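Local atomic coordinates of SWD1-like protein (Myceliophthora thermophila, PDB entry 6E29), a protein that probably serves as a WD-repeat beta-propeller subunit of COMPASS, the nuclear complex that methylates histone H3. Residues Y297-E300 and S305-R308; L73-S76 and Y81-S84; P152-T157 and K169-H174; L128-P133 and K173-A178; G185-A190 and P245-A250. All coordinates share one frame; numbering follows the deposited sequence.

In the fold
Seven four-stranded antiparallel sheets form a WD-repeat propeller, closed by strand 19-23 joining the sheet of strands 317-322, 328-333 and 339-343. Along the chain contact 2 comes first, then contact 4, within whose span contact 3 opens, both ending around Lys173-His174, then contact 5 and contact 1. Contacts 1 and 2 are hairpins within single blades, their centres about 29 Å apart. Contacts 4 and 5 each join two successive blades and meet where strands 176-181 and 187-192 pair, Thr176 CG2 lying 3.8 Å from Ala190 CB. Contact 3 sits on the surface about 26 Å from the chain centre. Contact 2 is buried within its blade, whereas contact 1 lies at a partly exposed blade edge.

Contact 1 (Y297-E300 and S305-R308)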
# COMPACT_ATOMS: atom_id res chain seq x y z
N TYR B 297 1.04 11.23 13.97
CA TYR B 297 0.31 12.45 13.72
C TYR B 297 -1.02 12.07 13.10
O TYR B 297 -1.06 11.18 12.25
CB TYR B 297 1.07 13.38 12.76
CG TYR B 297 2.28 14.01 13.47
CD1 TYR B 297 3.42 13.25 13.74
CD2 TYR B 297 2.28 15.35 13.85
CE1 TYR B 297 4.52 13.81 14.39
CE2 TYR B 297 3.39 15.92 14.49
CZ TYR B 297 4.49 15.13 14.76
OH TYR B 297 5.59 15.67 15.40
N ILE B 298 -2.10 12.78 13.49
CA ILE B 298 -3.42 12.57 12.89
C ILE B 298 -3.97 13.92 12.43
O ILE B 298 -4.07 14.86 13.23
CB ILE B 298 -4.39 11.90 13.88
CG1 ILE B 298 -3.77 10.58 14.43
CG2 ILE B 298 -5.71 11.61 13.21
CD1 ILE B 298 -4.70 9.90 15.50
N TRP B 299 -4.27 14.03 11.14
CA TRP B 299 -4.94 15.20 10.57
C TRP B 299 -6.37 14.85 10.16
O TRP B 299 -6.70 13.68 9.91
CB TRP B 299 -4.19 15.71 9.34
CG TRP B 299 -2.80 16.13 9.55
CD1 TRP B 299 -2.35 17.42 9.78
CD2 TRP B 299 -1.62 15.31 9.45
NE1 TRP B 299 -0.99 17.43 9.86
CE2 TRP B 299 -0.51 16.16 9.66
CE3 TRP B 299 -1.40 13.94 9.20
CZ2 TRP B 299 0.81 15.68 9.66
CZ3 TRP B 299 -0.09 13.46 9.18
CH2 TRP B 299 1.00 14.33 9.40
N GLU B 300 -7.20 15.87 10.01
CA GLU B 300 -8.56 15.67 9.53
C GLU B 300 -8.70 16.27 8.14
O GLU B 300 -8.16 17.34 7.86
CB GLU B 300 -9.59 16.29 10.51
CG GLU B 300 -9.30 17.72 10.88
CD GLU B 300 -9.89 18.68 9.85
OE1 GLU B 300 -10.94 18.30 9.24
OE2 GLU B 300 -9.28 19.76 9.64
N SER B 305 -6.63 20.17 8.99
CA SER B 305 -5.90 20.59 10.18
C SER B 305 -5.42 19.38 11.00
O SER B 305 -5.96 18.27 10.91
CB SER B 305 -6.78 21.50 11.04
OG SER B 305 -7.75 20.72 11.73
N LEU B 306 -4.36 19.61 11.78
CA LEU B 306 -3.82 18.59 12.67
C LEU B 306 -4.70 18.48 13.92
O LEU B 306 -4.98 19.48 14.58
CB LEU B 306 -2.38 18.96 13.07
CG LEU B 306 -1.63 18.06 14.08
CD1 LEU B 306 -1.28 16.69 13.42
CD2 LEU B 306 -0.36 18.70 14.69
N VAL B 307 -5.13 17.26 14.23
CA VAL B 307 -6.05 17.04 15.34
C VAL B 307 -5.38 16.41 16.55
O VAL B 307 -5.78 16.68 17.68
CB VAL B 307 -7.29 16.21 14.94
CG1 VAL B 307 -8.21 17.04 14.11
CG2 VAL B 307 -6.95 14.96 14.21
N ARG B 308 -4.34 15.61 16.35
CA ARG B 308 -3.77 14.86 17.45
C ARG B 308 -2.33 14.52 17.13
O ARG B 308 -2.02 14.14 16.01
CB ARG B 308 -4.55 13.55 17.67
CG ARG B 308 -4.23 12.92 18.97
CD ARG B 308 -4.95 13.64 20.06
NE ARG B 308 -5.38 12.67 21.06
CZ ARG B 308 -4.75 12.43 22.21
NH1 ARG B 308 -3.66 13.11 22.55
NH2 ARG B 308 -5.23 11.50 23.03
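One methyl of Leu306 serves two aromatic rings, lying over a face of the Trp299 indole and at the edge of the Tyr297 ring. Leu306 CD1 stands 3.8 Å from the centroid of the five-membered ring of Trp299, 15° off the ring normal, a CH-pi contact. The same CD1 reaches Tyr297 CD2 at 3.8 Å in the phenol plane. Leu306 CA lies above Trp299 CD1 at 3.4 Å, on the same side of the indole as the methyl, while Ser305 C is at the ring's edge. CG of Leu306 is anti to the backbone N (chi1 177°), and together with chi2 (71°) this brings CD1 over the indole. Beyond the hairpin, the ring of Trp274 meets both aromatics edge-to-face.

These residues belong to strands 296-300 and 306-310, the third and fourth of a propeller blade. A classic beta bulge interrupts their antiparallel pairing: Ile298 O accepts from Val307 N at 2.8 Å and from Arg308 N at the longer 3.2 Å. On the side of the sheet remote from the indole, Ile298 CG2 packs against Val307 CG2 at 3.7 Å.

At the turn, Glu300 OE2 is held twice, by Ser305 OG at 2.8 Å and by Ser305 N, also at 2.8 Å. The two donors arrive from opposite faces of the carboxylate plane, while OE1 bonds His303 N. With both its oxygens tied to the turn, the glutamate carboxylate has little freedom to rotate, and these bonds would be expected to stabilise its negative charge.

Contact 2 (L73-S76 and Y81-S84)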
# COMPACT_ATOMS: atom_id res chain seq x y z
N LEU B 73 0.24 -7.03 2.87
CA LEU B 73 -0.88 -7.93 3.13
C LEU B 73 -2.12 -7.33 2.52
O LEU B 73 -2.37 -6.14 2.71
CB LEU B 73 -1.15 -8.10 4.64
CG LEU B 73 -0.00 -8.62 5.46
CD1 LEU B 73 -0.21 -8.22 6.95
CD2 LEU B 73 0.09 -10.17 5.31
N SER B 74 -2.91 -8.16 1.86
CA SER B 74 -4.09 -7.72 1.13
C SER B 74 -5.16 -8.79 1.25
O SER B 74 -4.92 -9.94 0.87
CB SER B 74 -3.71 -7.49 -0.35
OG SER B 74 -4.84 -7.21 -1.15
N TRP B 75 -6.33 -8.40 1.74
CA TRP B 75 -7.40 -9.34 2.01
C TRP B 75 -8.38 -9.37 0.85
O TRP B 75 -8.62 -8.35 0.22
CB TRP B 75 -8.18 -8.96 3.25
CG TRP B 75 -7.51 -9.12 4.59
CD1 TRP B 75 -6.62 -8.23 5.21
CD2 TRP B 75 -7.72 -10.18 5.53
NE1 TRP B 75 -6.29 -8.70 6.46
CE2 TRP B 75 -6.95 -9.89 6.68
CE3 TRP B 75 -8.48 -11.37 5.50
CZ2 TRP B 75 -6.91 -10.75 7.79
CZ3 TRP B 75 -8.46 -12.21 6.62
CH2 TRP B 75 -7.67 -11.90 7.75
N SER B 76 -8.99 -10.53 0.64
CA SER B 76 -10.04 -10.64 -0.37
C SER B 76 -11.31 -9.97 0.16
O SER B 76 -11.47 -9.76 1.36
CB SER B 76 -10.33 -12.11 -0.70
OG SER B 76 -10.93 -12.79 0.40
N TYR B 81 -9.48 -15.12 1.78
CA TYR B 81 -8.16 -15.21 1.17
C TYR B 81 -7.30 -14.02 1.58
O TYR B 81 -7.81 -12.93 1.83
CB TYR B 81 -8.26 -15.26 -0.38
CG TYR B 81 -9.11 -16.45 -0.85
CD1 TYR B 81 -8.56 -17.71 -0.92
CD2 TYR B 81 -10.45 -16.28 -1.22
CE1 TYR B 81 -9.33 -18.81 -1.34
CE2 TYR B 81 -11.24 -17.38 -1.65
CZ TYR B 81 -10.66 -18.63 -1.71
OH TYR B 81 -11.40 -19.71 -2.12
N LEU B 82 -6.00 -14.26 1.72
CA LEU B 82 -5.06 -13.23 2.14
C LEU B 82 -3.82 -13.35 1.28
O LEU B 82 -3.21 -14.42 1.20
CB LEU B 82 -4.69 -13.36 3.62
CG LEU B 82 -3.64 -12.39 4.20
CD1 LEU B 82 -4.15 -11.00 4.13
CD2 LEU B 82 -3.34 -12.80 5.65
N LEU B 83 -3.44 -12.25 0.65
CA LEU B 83 -2.28 -12.22 -0.21
C LEU B 83 -1.13 -11.57 0.55
O LEU B 83 -1.27 -10.45 1.05
CB LEU B 83 -2.62 -11.44 -1.47
CG LEU B 83 -1.57 -11.48 -2.56
CD1 LEU B 83 -1.68 -12.78 -3.32
CD2 LEU B 83 -1.81 -10.26 -3.49
N SER B 84 -0.03 -12.28 0.70
CA SER B 84 1.14 -11.76 1.41
C SER B 84 2.35 -11.69 0.49
O SER B 84 2.54 -12.53 -0.40
CB SER B 84 1.47 -12.63 2.65
OG SER B 84 1.63 -14.03 2.28
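Leu82 CD1 stands almost exactly over the five-membered ring of Trp75, 3.7 Å from the centroid and only 2° off the normal, so that all five ring atoms are nearly equidistant from the methyl. The leucine gets there with CG anti to its backbone nitrogen (chi1 176°), the two side chains running at a slant to each other. In Trp75, CG is instead anti to the carbonyl carbon, and its NE1 bonds Arg32 O in the preceding blade. On the same side of the sheet, Leu73 CD2 touches Ser84 CB at 3.9 Å.

The hairpin is formed by strands 70-75 and 81-86, the first two of a WD-repeat blade. Ser84 OG is hydrogen-bonded to both His66 NE2 and Trp94 NE1, as in the His-Ser-Trp part of the WD40 structural tetrad.

Ser74 and Leu83 form the central hydrogen-bonded pair, Leu83 N reaching Ser74 O at 2.8 Å. Both side chains emerge on the face away from Trp75, where Ser74 OG bonds Leu116 N of the next blade.

At the turn end the Ser76 hydroxyl lies between its own backbone N and carbonyl carbon (chi1 68°), and in that position it accepts from Tyr81 N at 3.1 Å. The neighbouring Ser76 N donates to Tyr81 O at 2.9 Å.

Contact 3 (P152-T157 and K169-H174)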
# COMPACT_ATOMS: atom_id res chain seq x y z
N PRO B 152 4.91 5.73 -20.40
CA PRO B 152 4.20 5.65 -21.69
C PRO B 152 5.11 5.22 -22.83
O PRO B 152 6.34 5.36 -22.81
CB PRO B 152 3.72 7.10 -21.91
CG PRO B 152 3.79 7.76 -20.57
CD PRO B 152 4.92 7.10 -19.86
N LYS B 153 4.47 4.69 -23.87
CA LYS B 153 5.22 4.17 -25.00
C LYS B 153 5.60 5.31 -25.93
O LYS B 153 4.74 6.08 -26.38
CB LYS B 153 4.40 3.12 -25.74
CG LYS B 153 5.29 2.10 -26.45
CD LYS B 153 6.27 1.45 -25.46
CE LYS B 153 6.68 0.04 -25.92
NZ LYS B 153 7.74 0.06 -27.00
N ARG B 154 6.88 5.43 -26.23
CA ARG B 154 7.26 6.41 -27.25
C ARG B 154 7.03 5.87 -28.66
O ARG B 154 7.05 4.65 -28.88
CB ARG B 154 8.73 6.80 -27.09
CG ARG B 154 8.98 7.56 -25.76
CD ARG B 154 10.35 8.17 -25.79
NE ARG B 154 10.76 8.71 -24.52
CZ ARG B 154 10.53 9.95 -24.14
NH1 ARG B 154 9.90 10.77 -24.96
NH2 ARG B 154 10.98 10.36 -22.96
N THR B 155 6.82 6.78 -29.61
CA THR B 155 6.68 6.40 -31.01
C THR B 155 8.04 6.03 -31.60
O THR B 155 9.10 6.42 -31.12
CB THR B 155 6.05 7.50 -31.85
OG1 THR B 155 7.06 8.41 -32.28
CG2 THR B 155 4.95 8.24 -31.11
N SER B 156 7.99 5.27 -32.68
CA SER B 156 9.20 4.84 -33.36
C SER B 156 9.97 6.00 -34.00
O SER B 156 11.19 5.89 -34.21
CB SER B 156 8.82 3.81 -34.43
OG SER B 156 9.88 3.64 -35.34
N THR B 157 9.30 7.09 -34.35
CA THR B 157 9.93 8.16 -35.10
C THR B 157 10.28 9.39 -34.26
O THR B 157 10.87 10.34 -34.81
CB THR B 157 9.02 8.61 -36.25
OG1 THR B 157 7.70 8.83 -35.74
CG2 THR B 157 8.99 7.58 -37.41
N LYS B 169 17.89 5.05 -21.57
CA LYS B 169 18.50 4.99 -20.24
C LYS B 169 17.76 5.89 -19.25
O LYS B 169 17.50 5.50 -18.11
CB LYS B 169 19.98 5.39 -20.33
CG LYS B 169 20.80 5.20 -19.05
CD LYS B 169 22.34 5.37 -19.31
CE LYS B 169 22.82 6.78 -18.90
NZ LYS B 169 21.98 7.30 -17.74
N GLU B 170 17.38 7.09 -19.69
CA GLU B 170 16.68 8.01 -18.79
C GLU B 170 15.27 7.53 -18.48
O GLU B 170 14.84 7.60 -17.32
CB GLU B 170 16.62 9.43 -19.38
CG GLU B 170 17.97 10.22 -19.43
CD GLU B 170 18.80 10.14 -18.13
OE1 GLU B 170 19.92 9.53 -18.16
OE2 GLU B 170 18.34 10.66 -17.08
N ASP B 171 14.52 7.09 -19.51
CA ASP B 171 13.17 6.57 -19.30
C ASP B 171 13.19 5.42 -18.32
O ASP B 171 12.24 5.23 -17.54
CB ASP B 171 12.57 6.08 -20.62
CG ASP B 171 12.23 7.20 -21.57
OD1 ASP B 171 12.30 8.38 -21.17
OD2 ASP B 171 11.88 6.89 -22.72
N ALA B 172 14.26 4.63 -18.35
CA ALA B 172 14.38 3.46 -17.49
C ALA B 172 14.58 3.83 -16.03
O ALA B 172 14.43 2.97 -15.16
CB ALA B 172 15.55 2.58 -17.98
N LYS B 173 14.92 5.08 -15.73
CA LYS B 173 15.00 5.45 -14.32
C LYS B 173 13.64 5.61 -13.69
O LYS B 173 13.56 5.73 -12.46
CB LYS B 173 15.80 6.72 -14.17
CG LYS B 173 17.23 6.53 -14.61
CD LYS B 173 17.98 7.86 -14.63
CE LYS B 173 19.44 7.65 -15.00
NZ LYS B 173 20.12 8.98 -15.03
N HIS B 174 12.58 5.63 -14.49
CA HIS B 174 11.22 5.71 -13.95
C HIS B 174 10.78 4.31 -13.56
O HIS B 174 10.52 3.48 -14.43
CB HIS B 174 10.27 6.26 -15.00
CG HIS B 174 10.54 7.67 -15.37
ND1 HIS B 174 9.66 8.69 -15.03
CD2 HIS B 174 11.54 8.25 -16.08
CE1 HIS B 174 10.14 9.84 -15.49
NE2 HIS B 174 11.27 9.59 -16.15
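Arg154 NE donates to Asp171 OD2 at 2.8 Å, nearly straight at 171°, and this is half of a bidentate salt bridge. It pins the loop leading out of strand 144-147 to helix 161-171, in the insertion that connects two successive propeller blades. The other half is Arg154 NH2 to Asp171 OD1 at 3.0 Å. The grip is side-on, through NE and one NH2, with each carboxylate oxygen using its syn lone pair. Guanidinium and carboxylate planes are only 16° apart, so both bonds lie close to the plane of each group.

The two side chains approach from opposite directions. Arg154 runs extended from CG to NE, which carries the guanidinium across to the aspartate, while its NH1 forms a further salt bridge with Glu158. With an alanine here in place of Asp171, Arg154 would probably lose the anion that fixes NE and NH2, leaving the guanidinium freer to turn and the loop without this tie to the helix.

Both partners also touch a crystal neighbour, so lattice contacts may share in settling this peripheral site. At the end of the helix and just beyond it, Glu170 gathers lysines: its OE1 bonds Lys169 NZ at 3.1 Å, and Lys173 NZ bridges both carboxylate oxygens, 3.2 Å from OE1.

Contact 4 (L128-P133 and K173-A178)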
# COMPACT_ATOMS: atom_id res chain seq x y z
N LEU B 128 7.84 -4.13 -7.79
CA LEU B 128 9.06 -4.87 -7.49
C LEU B 128 10.25 -3.93 -7.37
O LEU B 128 10.38 -2.97 -8.15
CB LEU B 128 9.34 -5.87 -8.58
CG LEU B 128 8.22 -6.88 -8.72
CD1 LEU B 128 8.54 -7.74 -9.91
CD2 LEU B 128 8.18 -7.71 -7.40
N PHE B 129 11.14 -4.23 -6.41
CA PHE B 129 12.34 -3.44 -6.23
C PHE B 129 13.22 -3.53 -7.49
O PHE B 129 13.63 -4.62 -7.92
CB PHE B 129 13.08 -3.91 -4.98
CG PHE B 129 14.37 -3.16 -4.71
CD1 PHE B 129 14.35 -1.81 -4.38
CD2 PHE B 129 15.58 -3.82 -4.78
CE1 PHE B 129 15.54 -1.12 -4.14
CE2 PHE B 129 16.78 -3.14 -4.54
CZ PHE B 129 16.76 -1.79 -4.23
N GLU B 130 13.50 -2.38 -8.10
CA GLU B 130 14.39 -2.31 -9.26
C GLU B 130 13.97 -3.28 -10.35
O GLU B 130 14.81 -3.83 -11.07
CB GLU B 130 15.85 -2.56 -8.85
CG GLU B 130 16.38 -1.53 -7.85
CD GLU B 130 17.88 -1.67 -7.52
OE1 GLU B 130 18.48 -2.77 -7.72
OE2 GLU B 130 18.44 -0.64 -7.08
N ASP B 131 12.66 -3.53 -10.47
CA ASP B 131 12.14 -4.40 -11.52
C ASP B 131 10.79 -3.89 -11.99
O ASP B 131 10.20 -2.99 -11.38
CB ASP B 131 12.06 -5.85 -11.05
CG ASP B 131 12.47 -6.81 -12.12
OD1 ASP B 131 12.24 -6.48 -13.34
OD2 ASP B 131 13.06 -7.86 -11.74
N GLN B 132 10.31 -4.46 -13.10
CA GLN B 132 9.07 -4.00 -13.71
C GLN B 132 7.86 -4.42 -12.89
O GLN B 132 7.80 -5.56 -12.42
CB GLN B 132 8.94 -4.58 -15.13
CG GLN B 132 10.16 -4.33 -16.00
CD GLN B 132 10.45 -5.49 -16.96
OE1 GLN B 132 10.32 -5.33 -18.18
NE2 GLN B 132 10.85 -6.66 -16.42
N PRO B 133 6.83 -3.57 -12.79
CA PRO B 133 5.62 -3.96 -12.06
C PRO B 133 4.84 -5.00 -12.83
O PRO B 133 4.95 -5.08 -14.05
CB PRO B 133 4.82 -2.66 -11.97
CG PRO B 133 5.24 -1.88 -13.20
CD PRO B 133 6.71 -2.23 -13.37
N LYS B 173 14.92 5.08 -15.73
CA LYS B 173 15.00 5.45 -14.32
C LYS B 173 13.64 5.61 -13.69
O LYS B 173 13.56 5.73 -12.46
CB LYS B 173 15.80 6.72 -14.17
CG LYS B 173 17.23 6.53 -14.61
CD LYS B 173 17.98 7.86 -14.63
CE LYS B 173 19.44 7.65 -15.00
NZ LYS B 173 20.12 8.98 -15.03
N HIS B 174 12.58 5.63 -14.49
CA HIS B 174 11.22 5.71 -13.95
C HIS B 174 10.78 4.31 -13.56
O HIS B 174 10.52 3.48 -14.43
CB HIS B 174 10.27 6.26 -15.00
CG HIS B 174 10.54 7.67 -15.37
ND1 HIS B 174 9.66 8.69 -15.03
CD2 HIS B 174 11.54 8.25 -16.08
CE1 HIS B 174 10.14 9.84 -15.49
NE2 HIS B 174 11.27 9.59 -16.15
N MET B 175 10.73 4.02 -12.27
CA MET B 175 10.39 2.67 -11.84
C MET B 175 9.22 2.73 -10.88
O MET B 175 9.08 3.69 -10.12
CB MET B 175 11.58 1.99 -11.18
CG MET B 175 12.76 1.99 -12.14
SD MET B 175 14.04 0.87 -11.72
CE MET B 175 14.39 1.42 -10.04
N THR B 176 8.35 1.72 -10.95
CA THR B 176 7.11 1.77 -10.19
C THR B 176 7.31 1.20 -8.78
O THR B 176 7.83 0.09 -8.61
CB THR B 176 6.04 0.99 -10.94
OG1 THR B 176 5.76 1.64 -12.19
CG2 THR B 176 4.78 0.84 -10.12
N THR B 177 6.85 1.94 -7.77
CA THR B 177 7.19 1.63 -6.39
C THR B 177 5.98 1.35 -5.55
O THR B 177 6.14 0.89 -4.41
CB THR B 177 7.96 2.79 -5.76
OG1 THR B 177 7.26 4.00 -6.10
CG2 THR B 177 9.40 2.81 -6.26
N ALA B 178 4.78 1.56 -6.08
CA ALA B 178 3.57 1.38 -5.30
C ALA B 178 2.46 1.24 -6.32
O ALA B 178 2.50 1.91 -7.35
CB ALA B 178 3.25 2.57 -4.36
O HOH W 1 7.67 -2.36 -9.94
O HOH W 2 10.63 -0.63 -9.16
O HOH W 3 9.55 -0.37 -12.36
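Pro133 lays the CB-CG side of its ring against the side chain of Thr176, with Pro133 CG 3.7 Å from Thr176 OG1 and the two side chains at about a right angle. The threonine hydroxyl itself is hydrogen-bonded to Ser150 OG. Farther out, Met175 bends at its last torsion (chi3 -56°), bringing CE to 3.8 Å from Glu130 CA on the type II turn Leu128-Asp131.

The contact joins the loop between strands 123-128 and 134-137 to the start of strand 176-181, the first strand of the next blade. No direct hydrogen bond spans it; three waters do the work. Water 1 accepts from Leu128 N at 2.8 Å and sits near Thr176 O and Asp131 O. Water 2 lies 2.6 Å from Leu128 O and 2.9 Å from Thr176 O. Water 3 accepts from Thr176 N at 2.8 Å and donates to Asp131 O at 2.9 Å.

Replacing Pro133 by a glycine would probably strip the apolar cover from Thr176 and open a gap beside its methyl and hydroxyl.

The seam is thus partly apolar and partly hydrated, backbone N-H and carbonyl groups of adjoining blades being linked through shared waters rather than directly paired strands.

Contact 5 (G185-A190 and P245-A250); sequences GDHLLA and PNLSAA
His187 turns one face of its imidazole toward Leu247, and the two side chains pass each other at a slant. Leu247 CB lies above the ND1-CE1 side of the ring, 3.8 Å from His187 ND1 and 3.9 Å from His187 CE1, and Leu247 CD1 lies over the same face, 4.2 Å from His187 CG. The ring has CG anti to the carbonyl carbon (chi1 -64°) and is rotated by a chi2 of 84°, which turns it nearly perpendicular to the CA-CB-CG plane and so presents the flat side to the leucine.

Leu189, two residues along the same strand, points the same way, although Leu189 CD2 remains 4.6 Å from Leu247 CD1. Ile199 of the neighbouring strand 196-201 touches His187, Leu189 and Leu247, and Ile257 also packs on Leu247. Leu247 thus packs against His187, Ile199 and Ile257 at a partly exposed site.

Strand 187-192 is the second strand of one propeller blade; residues 245-250 belong to the loop between strands 239-243 and 261-265 of the following blade. A loop of one blade thus folds back onto its predecessor.

At the outer end, Asp186 OD1 meets Ser248 CB at 3.8 Å, a contact to carbon, and its hydrogen bond goes to Ser184 OG. Ser248 is poorly ordered, so this end carries less weight.

With no hydrogen bond or salt bridge across the two segments, the pairing rests on van der Waals contact: the apolar leucine against the imidazole face, with the Asp186-Ser248 contact adding little that is well defined.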
# COMPACT_ATOMS: atom_id res chain seq x y z
N GLY B 185 -11.75 -2.06 -10.10
CA GLY B 185 -10.76 -2.96 -10.61
C GLY B 185 -10.37 -2.71 -12.06
O GLY B 185 -9.41 -3.34 -12.54
N ASP B 186 -11.04 -1.77 -12.75
CA ASP B 186 -10.72 -1.55 -14.17
C ASP B 186 -9.41 -0.79 -14.40
O ASP B 186 -8.89 -0.82 -15.53
CB ASP B 186 -11.86 -0.78 -14.87
CG ASP B 186 -13.19 -1.53 -14.85
OD1 ASP B 186 -14.19 -0.91 -14.43
OD2 ASP B 186 -13.24 -2.73 -15.22
N HIS B 187 -8.89 -0.10 -13.40
CA HIS B 187 -7.65 0.66 -13.53
C HIS B 187 -6.73 0.38 -12.37
O HIS B 187 -7.14 -0.04 -11.28
CB HIS B 187 -7.92 2.16 -13.60
CG HIS B 187 -8.70 2.56 -14.81
ND1 HIS B 187 -10.08 2.49 -14.86
CD2 HIS B 187 -8.30 2.94 -16.04
CE1 HIS B 187 -10.49 2.85 -16.06
NE2 HIS B 187 -9.43 3.13 -16.80
N LEU B 188 -5.46 0.67 -12.60
CA LEU B 188 -4.48 0.64 -11.55
C LEU B 188 -3.91 2.04 -11.40
O LEU B 188 -3.71 2.73 -12.39
CB LEU B 188 -3.36 -0.33 -11.85
CG LEU B 188 -3.87 -1.79 -11.84
CD1 LEU B 188 -3.14 -2.50 -12.94
CD2 LEU B 188 -3.65 -2.45 -10.46
N LEU B 189 -3.65 2.41 -10.17
CA LEU B 189 -2.99 3.68 -9.86
C LEU B 189 -1.61 3.32 -9.36
O LEU B 189 -1.48 2.55 -8.40
CB LEU B 189 -3.77 4.48 -8.82
CG LEU B 189 -5.27 4.65 -9.06
CD1 LEU B 189 -5.86 5.41 -7.92
CD2 LEU B 189 -5.53 5.36 -10.35
N ALA B 190 -0.58 3.86 -9.98
CA ALA B 190 0.77 3.46 -9.60
C ALA B 190 1.63 4.69 -9.36
O ALA B 190 1.45 5.74 -10.00
CB ALA B 190 1.41 2.57 -10.67
N PRO B 245 -10.42 10.81 -10.30
CA PRO B 245 -11.34 11.12 -11.40
C PRO B 245 -12.34 10.01 -11.63
O PRO B 245 -12.23 8.87 -11.17
CB PRO B 245 -10.43 11.31 -12.61
CG PRO B 245 -9.25 10.46 -12.31
CD PRO B 245 -9.04 10.61 -10.80
N ASN B 246 -13.36 10.41 -12.37
CA ASN B 246 -14.42 9.57 -12.90
C ASN B 246 -13.82 8.66 -13.97
O ASN B 246 -13.66 9.07 -15.12
CB ASN B 246 -15.49 10.49 -13.48
CG ASN B 246 -16.84 9.82 -13.61
OD1 ASN B 246 -17.02 8.66 -13.21
ND2 ASN B 246 -17.82 10.60 -14.13
N LEU B 247 -13.45 7.43 -13.59
CA LEU B 247 -12.78 6.54 -14.54
C LEU B 247 -13.73 5.49 -15.08
O LEU B 247 -14.01 5.51 -16.25
CB LEU B 247 -11.58 5.85 -13.90
CG LEU B 247 -10.44 6.83 -13.65
CD1 LEU B 247 -9.42 6.15 -12.71
CD2 LEU B 247 -9.79 7.36 -14.92
N SER B 248 -14.26 4.59 -14.23
CA SER B 248 -14.98 3.40 -14.68
C SER B 248 -16.23 3.70 -15.51
O SER B 248 -16.85 2.78 -16.07
CB SER B 248 -15.33 2.54 -13.46
OG SER B 248 -15.94 3.30 -12.43
N ALA B 249 -16.58 4.98 -15.62
CA ALA B 249 -17.71 5.44 -16.42
C ALA B 249 -17.46 5.22 -17.91
O ALA B 249 -16.32 5.27 -18.39
CB ALA B 249 -17.98 6.91 -16.14
N ALA B 250 -18.57 5.02 -18.65
CA ALA B 250 -18.53 4.80 -20.09
C ALA B 250 -18.09 6.03 -20.88
O ALA B 250 -17.67 5.89 -22.03
CB ALA B 250 -19.90 4.36 -20.59